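Local coordinates for protein response regulator (Pseudomonas putida, PDB 3HDV) that probably acts as the phosphoacceptor receiver domain of a two-component response regulator, switching a transcriptional response through phosphorylation of a conserved aspartate, at residues Ala40-Arg44 against Glu65-Leu70; Leu47-Ile53 against Arg79-Ser83; Thr58-Met62 against Gly89-Glu95; Ile71-Arg75 against Val99-Val104. Residue numbers count along the deposited sequence, not the author numbering.

Contact 1 (Ala40-Arg44 against Glu65-Leu70); sequences AEEAR and ESGLDL
A40-R44 forms the first turn of helix 40-49, closed by R44 N donating to A40 O (2.9 Å). It faces the loop residue E65 and the first turn of helix 67-75, where S66 is the N-cap and its OG accepts from D69 N (3.2 Å). A40 makes the nearest backbone approach, its CA 5.3 Å from that of L70; its small CB rests at 3.6 Å on L70 CB and at 3.6 Å on E65 CD. Its amide adds a bridge through water 1, which accepts from A40 N (2.9 Å) and donates to E65 O (2.6 Å). E41, exposed, forms a salt bridge from OE1 to R44 NH2 (3.1 Å). A43, one turn on from A40, points inward and sets its CB 3.8 Å from L70 CD2. R44 (chi1 m, chi2 t, chi3 m) arches over L70 and meets the extended E65 (chi1 and chi2 t) in a two-pronged salt bridge: NH2 to OE1 at 2.8 Å and NH1 to OE2 at 3.0 Å. L70, chi1 t, thus lies beneath a surface network of E41, R44 and E65. Alanines let two helices approach closely on one face of the sheet in the CheY-like receiver fold.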
loop_
_atom_site.group_PDB
_atom_site.type_symbol
_atom_site.label_atom_id
_atom_site.label_comp_id
_atom_site.label_asym_id
_atom_site.label_seq_id
_atom_site.Cartn_x
_atom_site.Cartn_y
_atom_site.Cartn_z
ATOM N N ALA B 40 3.520 -5.011 17.144
ATOM C CA ALA B 40 3.153 -6.248 17.823
ATOM C C ALA B 40 1.978 -6.078 18.846
ATOM O O ALA B 40 1.072 -6.904 18.892
ATOM C CB ALA B 40 4.359 -6.886 18.482
ATOM N N GLU B 41 2.007 -5.017 19.643
ATOM C CA GLU B 41 0.902 -4.756 20.611
ATOM C C GLU B 41 -0.451 -4.572 19.935
ATOM O O GLU B 41 -1.399 -5.236 20.303
ATOM C CB GLU B 41 1.211 -3.573 21.563
ATOM C CG GLU B 41 0.316 -3.589 22.901
ATOM C CD GLU B 41 0.118 -5.028 23.493
ATOM O OE1 GLU B 41 1.145 -5.694 23.854
ATOM O OE2 GLU B 41 -1.068 -5.500 23.564
ATOM N N GLU B 42 -0.553 -3.709 18.930
ATOM C CA GLU B 42 -1.803 -3.575 18.214
ATOM C C GLU B 42 -2.186 -4.871 17.517
ATOM O O GLU B 42 -3.383 -5.206 17.445
ATOM C CB GLU B 42 -1.756 -2.432 17.213
ATOM C CG GLU B 42 -2.873 -1.458 17.325
ATOM C CD GLU B 42 -3.238 -0.815 15.995
ATOM O OE1 GLU B 42 -2.325 -0.405 15.276
ATOM O OE2 GLU B 42 -4.454 -0.753 15.661
ATOM N N ALA B 43 -1.197 -5.629 17.029
ATOM C CA ALA B 43 -1.491 -6.938 16.413
ATOM C C ALA B 43 -2.182 -7.856 17.430
ATOM O O ALA B 43 -3.155 -8.513 17.084
ATOM C CB ALA B 43 -0.217 -7.656 15.872
ATOM N N ARG B 44 -1.633 -7.956 18.652
ATOM C CA ARG B 44 -2.189 -8.864 19.681
ATOM C C ARG B 44 -3.636 -8.409 20.081
ATOM O O ARG B 44 -4.549 -9.226 20.200
ATOM C CB ARG B 44 -1.248 -8.947 20.890
ATOM C CG ARG B 44 -0.051 -9.862 20.687
ATOM C CD ARG B 44 0.769 -10.001 21.983
ATOM N NE ARG B 44 1.419 -8.742 22.266
ATOM C CZ ARG B 44 2.699 -8.501 22.001
ATOM N NH1 ARG B 44 3.475 -9.440 21.464
ATOM N NH2 ARG B 44 3.188 -7.307 22.254
ATOM N N GLU B 65 8.598 -3.602 19.135
ATOM C CA GLU B 65 8.771 -5.043 19.233
ATOM C C GLU B 65 8.803 -5.664 17.812
ATOM O O GLU B 65 7.997 -5.323 16.946
ATOM C CB GLU B 65 7.656 -5.625 20.084
ATOM C CG GLU B 65 7.729 -7.108 20.376
ATOM C CD GLU B 65 6.589 -7.553 21.263
ATOM O OE1 GLU B 65 5.858 -6.668 21.806
ATOM O OE2 GLU B 65 6.416 -8.784 21.419
ATOM N N SER B 66 9.736 -6.587 17.608
ATOM C CA SER B 66 10.029 -7.122 16.275
ATOM C C SER B 66 8.960 -8.146 15.855
ATOM O O SER B 66 8.192 -8.653 16.699
ATOM C CB SER B 66 11.398 -7.774 16.274
ATOM O OG SER B 66 11.301 -9.039 16.896
ATOM N N GLY B 67 8.924 -8.461 14.551
ATOM C CA GLY B 67 8.008 -9.493 14.054
ATOM C C GLY B 67 8.335 -10.854 14.605
ATOM O O GLY B 67 7.423 -11.676 14.834
ATOM N N LEU B 68 9.611 -11.137 14.847
ATOM C CA LEU B 68 9.939 -12.438 15.415
ATOM C C LEU B 68 9.346 -12.601 16.850
ATOM O O LEU B 68 8.773 -13.641 17.176
ATOM C CB LEU B 68 11.444 -12.691 15.422
ATOM C CG LEU B 68 12.037 -13.836 16.204
ATOM C CD1 LEU B 68 11.439 -15.150 15.827
ATOM C CD2 LEU B 68 13.583 -13.850 16.069
ATOM N N ASP B 69 9.488 -11.583 17.680
ATOM C CA ASP B 69 8.928 -11.641 19.040
ATOM C C ASP B 69 7.402 -11.752 18.972
ATOM O O ASP B 69 6.814 -12.495 19.749
ATOM C CB ASP B 69 9.307 -10.390 19.830
ATOM C CG ASP B 69 10.724 -10.446 20.392
ATOM O OD1 ASP B 69 11.277 -11.540 20.552
ATOM O OD2 ASP B 69 11.278 -9.379 20.694
ATOM N N LEU B 70 6.753 -11.031 18.052
ATOM C CA LEU B 70 5.300 -11.112 17.918
ATOM C C LEU B 70 4.873 -12.529 17.579
ATOM O O LEU B 70 3.969 -13.090 18.210
ATOM C CB LEU B 70 4.782 -10.129 16.869
ATOM C CG LEU B 70 3.349 -10.340 16.328
ATOM C CD1 LEU B 70 2.284 -10.144 17.454
ATOM C CD2 LEU B 70 3.037 -9.404 15.168
HETATM O O HOH W 1 6.069 -3.604 17.269
#

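Contact 2 (Leu47-Ile53 against Arg79-Ser83); sequences LHYQKRI and RAALS
A single arginine, R79, reaches from the loop before strand 83-88 to plug the turn that leads from helix 40-49 into strand 53-58, at the end of the sheet where these two strands begin; the contact is partly buried. The CA atoms stay 7.8 Å apart from L47 to R79 and 8.8 Å from I53 to L82, so the R79 side chain spans the gap to backbone carbonyls, and leucine and isoleucine side chains fill the rest. Each segment holds a type I beta turn: Q50 to I53 (I53 N to Q50 O 3.3 Å) and R79 to L82 (L82 N to R79 O 3.2 Å). With chi1 m and chi3 p, R79 donates from NH1 to L47 O (2.9 Å) and makes a weak hydrogen bond from NH2 to I53 O (2.6 Å). L47 CD2 lies over one face of the R79 guanidinium, and R79 CD is 3.6 Å from L47 CB. K51 curls back so that NZ donates to H48 O (2.6 Å), its CE 3.7 Å from R79 NH1. Deeper in, L82 (chi1 t, chi2 p) meets L47, CD2 to CD2 at 3.7 Å, and I53, CD1 to CG2 at 4.4 Å; I74 of helix 67-75 packs on L47 and L82. An arginine thus ties together two helix-to-strand connections of adjacent beta-alpha-beta units in the parallel sheet of the receiver fold.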
loop_
_atom_site.group_PDB
_atom_site.type_symbol
_atom_site.label_atom_id
_atom_site.label_comp_id
_atom_site.label_asym_id
_atom_site.label_seq_id
_atom_site.Cartn_x
_atom_site.Cartn_y
_atom_site.Cartn_z
ATOM N N LEU B 47 -6.037 -9.464 17.236
ATOM C CA LEU B 47 -6.219 -10.911 17.317
ATOM C C LEU B 47 -7.188 -11.315 18.443
ATOM O O LEU B 47 -8.029 -12.196 18.251
ATOM C CB LEU B 47 -4.883 -11.632 17.483
ATOM C CG LEU B 47 -3.950 -11.580 16.258
ATOM C CD1 LEU B 47 -2.608 -12.177 16.619
ATOM C CD2 LEU B 47 -4.559 -12.287 15.080
ATOM N N HIS B 48 -7.051 -10.654 19.586
ATOM C CA HIS B 48 -7.884 -10.925 20.752
ATOM C C HIS B 48 -9.378 -10.538 20.531
ATOM O O HIS B 48 -10.276 -11.343 20.799
ATOM C CB HIS B 48 -7.273 -10.258 21.987
ATOM C CG HIS B 48 -7.900 -10.699 23.271
ATOM N ND1 HIS B 48 -9.087 -10.171 23.732
ATOM C CD2 HIS B 48 -7.552 -11.671 24.147
ATOM C CE1 HIS B 48 -9.432 -10.782 24.851
ATOM N NE2 HIS B 48 -8.513 -11.690 25.132
ATOM N N TYR B 49 -9.628 -9.350 19.969
ATOM C CA TYR B 49 -10.970 -8.781 19.905
ATOM C C TYR B 49 -11.680 -8.998 18.571
ATOM O O TYR B 49 -12.848 -8.663 18.432
ATOM C CB TYR B 49 -10.928 -7.286 20.237
ATOM C CG TYR B 49 -10.464 -7.015 21.641
ATOM C CD1 TYR B 49 -11.333 -7.191 22.751
ATOM C CD2 TYR B 49 -9.166 -6.614 21.895
ATOM C CE1 TYR B 49 -10.895 -6.962 24.053
ATOM C CE2 TYR B 49 -8.723 -6.354 23.203
ATOM C CZ TYR B 49 -9.608 -6.532 24.280
ATOM O OH TYR B 49 -9.140 -6.334 25.572
ATOM N N GLN B 50 -10.970 -9.513 17.572
ATOM C CA GLN B 50 -11.563 -9.752 16.269
ATOM C C GLN B 50 -11.209 -11.150 15.766
ATOM O O GLN B 50 -10.215 -11.361 15.045
ATOM C CB GLN B 50 -11.174 -8.636 15.290
ATOM C CG GLN B 50 -11.619 -8.873 13.845
ATOM C CD GLN B 50 -13.139 -8.973 13.696
ATOM O OE1 GLN B 50 -13.755 -10.002 14.044
ATOM N NE2 GLN B 50 -13.754 -7.899 13.203
ATOM N N LYS B 51 -12.084 -12.103 16.111
ATOM C CA LYS B 51 -11.909 -13.530 15.855
ATOM C C LYS B 51 -11.997 -13.898 14.401
ATOM O O LYS B 51 -11.594 -14.992 14.017
ATOM C CB LYS B 51 -12.979 -14.351 16.639
ATOM C CG LYS B 51 -12.880 -14.248 18.165
ATOM C CD LYS B 51 -11.690 -15.053 18.697
ATOM C CE LYS B 51 -10.393 -14.230 18.809
ATOM N NZ LYS B 51 -10.059 -13.915 20.253
ATOM N N ARG B 52 -12.568 -13.005 13.605
ATOM C CA ARG B 52 -12.673 -13.206 12.173
ATOM C C ARG B 52 -11.306 -13.234 11.423
ATOM O O ARG B 52 -11.190 -13.824 10.327
ATOM C CB ARG B 52 -13.580 -12.135 11.597
ATOM C CG ARG B 52 -14.225 -12.479 10.272
ATOM C CD ARG B 52 -15.217 -11.336 9.802
ATOM N NE ARG B 52 -14.967 -11.078 8.392
ATOM C CZ ARG B 52 -14.781 -9.893 7.827
ATOM N NH1 ARG B 52 -14.890 -8.760 8.540
ATOM N NH2 ARG B 52 -14.519 -9.853 6.515
ATOM N N ILE B 53 -10.277 -12.610 11.991
ATOM C CA ILE B 53 -8.937 -12.658 11.365
ATOM C C ILE B 53 -8.512 -14.118 11.135
ATOM O O ILE B 53 -8.373 -14.894 12.082
ATOM C CB ILE B 53 -7.887 -11.886 12.189
ATOM C CG1 ILE B 53 -8.306 -10.401 12.286
ATOM C CG2 ILE B 53 -6.438 -12.138 11.631
ATOM C CD1 ILE B 53 -7.508 -9.662 13.363
ATOM N N ARG B 79 -4.048 -18.391 20.099
ATOM C CA ARG B 79 -4.044 -18.258 18.648
ATOM C C ARG B 79 -2.777 -18.850 18.040
ATOM O O ARG B 79 -2.247 -18.329 17.058
ATOM C CB ARG B 79 -4.184 -16.788 18.244
ATOM C CG ARG B 79 -5.557 -16.197 18.515
ATOM C CD ARG B 79 -5.912 -15.131 17.492
ATOM N NE ARG B 79 -6.514 -15.703 16.291
ATOM C CZ ARG B 79 -7.484 -15.122 15.592
ATOM N NH1 ARG B 79 -7.965 -13.947 15.972
ATOM N NH2 ARG B 79 -7.972 -15.717 14.512
ATOM N N ALA B 80 -2.293 -19.942 18.626
ATOM C CA ALA B 80 -1.082 -20.601 18.128
ATOM C C ALA B 80 -1.201 -21.221 16.753
ATOM O O ALA B 80 -0.201 -21.451 16.104
ATOM C CB ALA B 80 -0.535 -21.649 19.133
ATOM N N ALA B 81 -2.416 -21.502 16.304
ATOM C CA ALA B 81 -2.616 -22.112 14.982
ATOM C C ALA B 81 -2.749 -21.058 13.877
ATOM O O ALA B 81 -2.905 -21.415 12.715
ATOM C CB ALA B 81 -3.849 -23.053 14.977
ATOM N N LEU B 82 -2.701 -19.781 14.233
ATOM C CA LEU B 82 -2.857 -18.688 13.260
ATOM C C LEU B 82 -1.884 -18.818 12.068
ATOM O O LEU B 82 -0.671 -18.944 12.258
ATOM C CB LEU B 82 -2.643 -17.331 13.923
ATOM C CG LEU B 82 -2.777 -16.087 13.016
ATOM C CD1 LEU B 82 -4.221 -15.817 12.588
ATOM C CD2 LEU B 82 -2.237 -14.889 13.773
ATOM N N SER B 83 -2.447 -18.813 10.870
ATOM C CA SER B 83 -1.666 -18.723 9.643
ATOM C C SER B 83 -0.909 -17.391 9.546
ATOM O O SER B 83 -1.513 -16.335 9.631
ATOM C CB SER B 83 -2.628 -18.788 8.481
ATOM O OG SER B 83 -3.041 -20.116 8.367
#

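Contact 3 (Thr58-Met62 against Gly89-Glu95); sequences TDLRM and GDTDVEE
R61 loses the most surface here, followed by E95 and L60. R61 lies in the loop after strand 53-58, its CA 6.2 Å from that of G89, and its side chain (chi2 p, chi3 m) stretches along G89-E95. R61 NH1 donates to D90 O (2.7 Å) and to E95 OE1 (2.9 Å), while R61 NH2 donates to E95 OE2 (3.0 Å), completing a two-pronged salt bridge. E95 is extended, chi1 and chi2 t, in the first turn of helix 93-101, whose N-cap D92 accepts through OD1 from E95 N (2.9 Å). E95 OE1 also accepts from T91 OG1 (2.7 Å), and water 2 donates to E95 OE2 (2.8 Å) and L60 O (3.0 Å). L60, chi1 m and chi2 t, points across the gap, its CD1 3.8 Å from E95 CD and 4.0 Å from T91 OG1. Beside them D59, the predicted phosphorylation site and unmodified here, accepts through OD1 from R61 N (3.2 Å) in an Asx turn and from G89 N (3.0 Å). D59 OD1 thus takes backbone N-H groups from both loops and itself links them, consistent with a receiver-domain site at the strand ends.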
loop_
_atom_site.group_PDB
_atom_site.type_symbol
_atom_site.label_atom_id
_atom_site.label_comp_id
_atom_site.label_asym_id
_atom_site.label_seq_id
_atom_site.Cartn_x
_atom_site.Cartn_y
_atom_site.Cartn_z
ATOM N N THR B 58 3.011 -10.092 8.363
ATOM C CA THR B 58 3.853 -9.236 9.171
ATOM C C THR B 58 5.264 -8.989 8.631
ATOM O O THR B 58 5.860 -9.851 7.985
ATOM C CB THR B 58 3.938 -9.742 10.655
ATOM O OG1 THR B 58 4.564 -8.735 11.460
ATOM C CG2 THR B 58 4.772 -11.010 10.758
ATOM N N ASP B 59 5.773 -7.781 8.879
ATOM C CA ASP B 59 7.233 -7.487 8.739
ATOM C C ASP B 59 7.927 -8.043 9.994
ATOM O O ASP B 59 7.263 -8.338 11.021
ATOM C CB ASP B 59 7.471 -5.967 8.556
ATOM C CG ASP B 59 8.835 -5.633 7.889
ATOM O OD1 ASP B 59 9.785 -6.464 7.871
ATOM O OD2 ASP B 59 8.977 -4.514 7.407
ATOM N N LEU B 60 9.242 -8.238 9.904
ATOM C CA LEU B 60 10.080 -8.636 11.007
ATOM C C LEU B 60 10.697 -7.394 11.659
ATOM O O LEU B 60 10.882 -7.338 12.858
ATOM C CB LEU B 60 11.182 -9.561 10.483
ATOM C CG LEU B 60 10.699 -10.973 10.079
ATOM C CD1 LEU B 60 11.952 -11.763 9.759
ATOM C CD2 LEU B 60 9.840 -11.707 11.170
ATOM N N ARG B 61 10.979 -6.403 10.827
ATOM C CA ARG B 61 11.659 -5.174 11.188
ATOM C C ARG B 61 10.650 -4.120 11.716
ATOM O O ARG B 61 10.076 -3.339 10.961
ATOM C CB ARG B 61 12.330 -4.724 9.897
ATOM C CG ARG B 61 13.787 -4.342 9.970
ATOM C CD ARG B 61 14.833 -5.383 10.384
ATOM N NE ARG B 61 14.633 -6.066 11.669
ATOM C CZ ARG B 61 14.688 -7.385 11.771
ATOM N NH1 ARG B 61 14.921 -8.124 10.669
ATOM N NH2 ARG B 61 14.507 -7.967 12.925
HETATM N N MSE B 62 10.397 -4.130 13.007
HETATM C CA MSE B 62 9.422 -3.213 13.580
HETATM C C MSE B 62 9.876 -2.748 14.932
HETATM O O MSE B 62 10.550 -3.482 15.630
HETATM C CB MSE B 62 8.043 -3.859 13.703
HETATM C CG MSE B 62 7.450 -4.311 12.344
HETATM SE SE MSE B 62 5.578 -4.989 12.583
HETATM C CE MSE B 62 5.938 -6.440 13.889
ATOM N N GLY B 89 11.658 -6.828 5.524
ATOM C CA GLY B 89 12.818 -6.002 5.196
ATOM C C GLY B 89 14.126 -6.723 5.513
ATOM O O GLY B 89 14.149 -7.945 5.610
ATOM N N ASP B 90 15.211 -5.979 5.708
ATOM C CA ASP B 90 16.536 -6.572 6.015
ATOM C C ASP B 90 16.480 -7.641 7.112
ATOM O O ASP B 90 15.944 -7.407 8.220
ATOM C CB ASP B 90 17.537 -5.484 6.465
ATOM C CG ASP B 90 17.821 -4.425 5.368
ATOM O OD1 ASP B 90 17.497 -4.634 4.149
ATOM O OD2 ASP B 90 18.359 -3.353 5.752
ATOM N N THR B 91 17.016 -8.812 6.807
ATOM C CA THR B 91 16.980 -9.923 7.754
ATOM C C THR B 91 18.256 -10.734 7.452
ATOM O O THR B 91 19.164 -10.205 6.808
ATOM C CB THR B 91 15.645 -10.762 7.641
ATOM O OG1 THR B 91 15.719 -11.938 8.473
ATOM C CG2 THR B 91 15.356 -11.220 6.190
ATOM N N ASP B 92 18.340 -11.983 7.876
ATOM C CA ASP B 92 19.551 -12.762 7.624
ATOM C C ASP B 92 19.147 -14.191 7.834
ATOM O O ASP B 92 18.012 -14.452 8.237
ATOM C CB ASP B 92 20.667 -12.391 8.598
ATOM C CG ASP B 92 20.185 -12.394 10.066
ATOM O OD1 ASP B 92 19.784 -13.436 10.565
ATOM O OD2 ASP B 92 20.200 -11.335 10.728
ATOM N N VAL B 93 20.068 -15.099 7.530
ATOM C CA VAL B 93 19.784 -16.497 7.516
ATOM C C VAL B 93 19.375 -17.010 8.871
ATOM O O VAL B 93 18.412 -17.737 8.961
ATOM C CB VAL B 93 20.947 -17.325 6.904
ATOM C CG1 VAL B 93 20.735 -18.822 7.151
ATOM C CG2 VAL B 93 21.057 -17.007 5.406
ATOM N N GLU B 94 20.083 -16.631 9.939
ATOM C CA GLU B 94 19.736 -17.156 11.285
ATOM C C GLU B 94 18.325 -16.786 11.685
ATOM O O GLU B 94 17.575 -17.619 12.189
ATOM C CB GLU B 94 20.776 -16.701 12.344
ATOM C CG GLU B 94 22.113 -17.442 12.073
ATOM C CD GLU B 94 23.175 -17.351 13.176
ATOM O OE1 GLU B 94 23.159 -16.353 13.965
ATOM O OE2 GLU B 94 24.054 -18.309 13.199
ATOM N N GLU B 95 17.969 -15.525 11.466
ATOM C CA GLU B 95 16.625 -15.082 11.779
ATOM C C GLU B 95 15.574 -15.840 10.912
ATOM O O GLU B 95 14.524 -16.270 11.415
ATOM C CB GLU B 95 16.500 -13.569 11.592
ATOM C CG GLU B 95 15.106 -13.047 11.996
ATOM C CD GLU B 95 15.001 -11.574 11.944
ATOM O OE1 GLU B 95 15.440 -10.954 10.950
ATOM O OE2 GLU B 95 14.440 -11.007 12.892
HETATM O O HOH W 2 12.033 -9.900 13.844
#

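Contact 4 (Ile71-Arg75 against Val99-Val104); sequences IRTIR and VMHLGV
L102 is the main bump, a leucine just past helix 93-101 that pushes into the hollow between I71 and R72 of helix 67-75. R72 and L102 are the closest backbone pair, CA to CA 7.2 Å. L102 (chi1 m, chi2 t) lays its CB 3.8 Å from I71 CG2 and its CD1 3.8 Å from R72 CG. I71, also m and t, is the answering bump: its CD1 enters the cleft between V99 and V104, 4.2 Å from V99 CG1 and 4.1 Å from V104 CG1. R75, its N donating to I71 O (3.0 Å), bends through two m rotamers and donates from NE to L102 O (2.8 Å). R75 NH2 makes a weak hydrogen bond to water 3 (2.7 Å), which donates to G103 O (3.0 Å), while R75 NH1 donates to L82 O. G103 is the first residue after the helix to leave helical angles, phi +87°, where a CB would jam against the preceding carbonyl oxygen. Beneath, V86 of strand 83-88 touches I71, V99 and V104; V99 and M100 lie on F107 of strand 106-109, and M100 and H101 face a second subunit, so helix 93-101 stands between helix 67-75 and that subunit.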
loop_
_atom_site.group_PDB
_atom_site.type_symbol
_atom_site.label_atom_id
_atom_site.label_comp_id
_atom_site.label_asym_id
_atom_site.label_seq_id
_atom_site.Cartn_x
_atom_site.Cartn_y
_atom_site.Cartn_z
ATOM N N ILE B 71 5.519 -13.135 16.596
ATOM C CA ILE B 71 5.237 -14.508 16.237
ATOM C C ILE B 71 5.406 -15.485 17.412
ATOM O O ILE B 71 4.559 -16.347 17.633
ATOM C CB ILE B 71 6.089 -14.965 14.975
ATOM C CG1 ILE B 71 5.691 -14.087 13.779
ATOM C CG2 ILE B 71 5.875 -16.442 14.686
ATOM C CD1 ILE B 71 6.604 -14.199 12.536
ATOM N N ARG B 72 6.488 -15.345 18.158
ATOM C CA ARG B 72 6.707 -16.171 19.342
ATOM C C ARG B 72 5.559 -16.055 20.340
ATOM O O ARG B 72 5.075 -17.061 20.840
ATOM C CB ARG B 72 7.989 -15.748 20.056
ATOM C CG ARG B 72 9.214 -16.498 19.646
ATOM C CD ARG B 72 10.398 -15.608 19.963
ATOM N NE ARG B 72 11.641 -16.184 19.499
ATOM C CZ ARG B 72 12.785 -15.515 19.428
ATOM N NH1 ARG B 72 12.833 -14.239 19.788
ATOM N NH2 ARG B 72 13.880 -16.129 18.998
ATOM N N THR B 73 5.101 -14.843 20.625
ATOM C CA THR B 73 3.973 -14.740 21.579
ATOM C C THR B 73 2.691 -15.338 21.014
ATOM O O THR B 73 1.864 -15.897 21.778
ATOM C CB THR B 73 3.699 -13.323 22.049
ATOM O OG1 THR B 73 3.202 -12.523 20.968
ATOM C CG2 THR B 73 4.936 -12.719 22.671
ATOM N N ILE B 74 2.487 -15.213 19.688
ATOM C CA ILE B 74 1.314 -15.837 19.073
ATOM C C ILE B 74 1.352 -17.369 19.244
ATOM O O ILE B 74 0.360 -17.977 19.603
ATOM C CB ILE B 74 1.089 -15.424 17.586
ATOM C CG1 ILE B 74 0.742 -13.940 17.501
ATOM C CG2 ILE B 74 -0.046 -16.252 16.961
ATOM C CD1 ILE B 74 0.855 -13.343 16.092
ATOM N N ARG B 75 2.504 -17.978 18.995
ATOM C CA ARG B 75 2.616 -19.420 19.037
ATOM C C ARG B 75 2.497 -19.964 20.459
ATOM O O ARG B 75 2.291 -21.157 20.641
ATOM C CB ARG B 75 3.947 -19.905 18.386
ATOM C CG ARG B 75 4.042 -19.655 16.880
ATOM C CD ARG B 75 2.980 -20.391 16.109
ATOM N NE ARG B 75 3.162 -20.203 14.667
ATOM C CZ ARG B 75 2.210 -19.814 13.835
ATOM N NH1 ARG B 75 0.978 -19.586 14.301
ATOM N NH2 ARG B 75 2.482 -19.666 12.523
ATOM N N VAL B 99 12.490 -17.985 12.379
ATOM C CA VAL B 99 11.097 -17.780 11.949
ATOM C C VAL B 99 10.478 -19.040 11.335
ATOM O O VAL B 99 9.325 -19.445 11.683
ATOM C CB VAL B 99 10.955 -16.545 11.042
ATOM C CG1 VAL B 99 9.493 -16.406 10.480
ATOM C CG2 VAL B 99 11.339 -15.305 11.841
HETATM N N MSE B 100 11.241 -19.710 10.477
HETATM C CA MSE B 100 10.730 -20.934 9.861
HETATM C C MSE B 100 10.454 -22.058 10.903
HETATM O O MSE B 100 9.496 -22.813 10.760
HETATM C CB MSE B 100 11.622 -21.390 8.681
HETATM C CG MSE B 100 11.654 -20.403 7.472
HETATM SE SE MSE B 100 9.877 -20.463 6.553
HETATM C CE MSE B 100 10.147 -22.237 5.706
ATOM N N HIS B 101 11.276 -22.167 11.943
ATOM C CA HIS B 101 10.966 -23.116 13.029
ATOM C C HIS B 101 9.681 -22.794 13.756
ATOM O O HIS B 101 9.076 -23.697 14.358
ATOM C CB HIS B 101 12.078 -23.182 14.078
ATOM C CG HIS B 101 13.302 -23.932 13.648
ATOM N ND1 HIS B 101 13.289 -25.284 13.370
ATOM C CD2 HIS B 101 14.601 -23.543 13.577
ATOM C CE1 HIS B 101 14.523 -25.688 13.107
ATOM N NE2 HIS B 101 15.342 -24.658 13.258
ATOM N N LEU B 102 9.286 -21.516 13.740
ATOM C CA LEU B 102 7.990 -21.095 14.275
ATOM C C LEU B 102 6.783 -21.425 13.364
ATOM O O LEU B 102 5.642 -21.152 13.720
ATOM C CB LEU B 102 7.998 -19.623 14.723
ATOM C CG LEU B 102 9.010 -19.308 15.846
ATOM C CD1 LEU B 102 9.251 -17.824 16.044
ATOM C CD2 LEU B 102 8.626 -19.990 17.163
ATOM N N GLY B 103 7.009 -22.007 12.191
ATOM C CA GLY B 103 5.888 -22.576 11.447
ATOM C C GLY B 103 5.146 -21.616 10.528
ATOM O O GLY B 103 3.971 -21.871 10.172
ATOM N N VAL B 104 5.781 -20.538 10.072
ATOM C CA VAL B 104 5.066 -19.590 9.219
ATOM C C VAL B 104 4.620 -20.260 7.911
ATOM O O VAL B 104 5.202 -21.233 7.496
ATOM C CB VAL B 104 5.860 -18.273 9.016
ATOM C CG1 VAL B 104 6.154 -17.628 10.355
ATOM C CG2 VAL B 104 7.179 -18.508 8.206
HETATM O O HOH W 3 1.464 -20.200 10.039
#

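Overall arrangement
Along the chain, contact 1 closes before contact 4 opens, while every other pair interleaves. Helices 40-49 (contacts 1 and 2), 67-75 (1 and 4) and 93-101 (3 and 4) and the strands they pack on belong to one parallel five-stranded CheY-like receiver domain. Contact 2 sits where strands 53-58 and 83-88 begin and contact 3 where they end, their centres about 22 Å apart; all other pairs of centres are about 11 to 14 Å apart. R44 meets T73 between contacts 1 and 4, L60 meets G67 between 1 and 3, and R75 meets L82 between 2 and 4. Contact 3, with the predicted phosphorylation site, touches contact 4 through L60 on V99 and T58 on I71; both reach the second subunit.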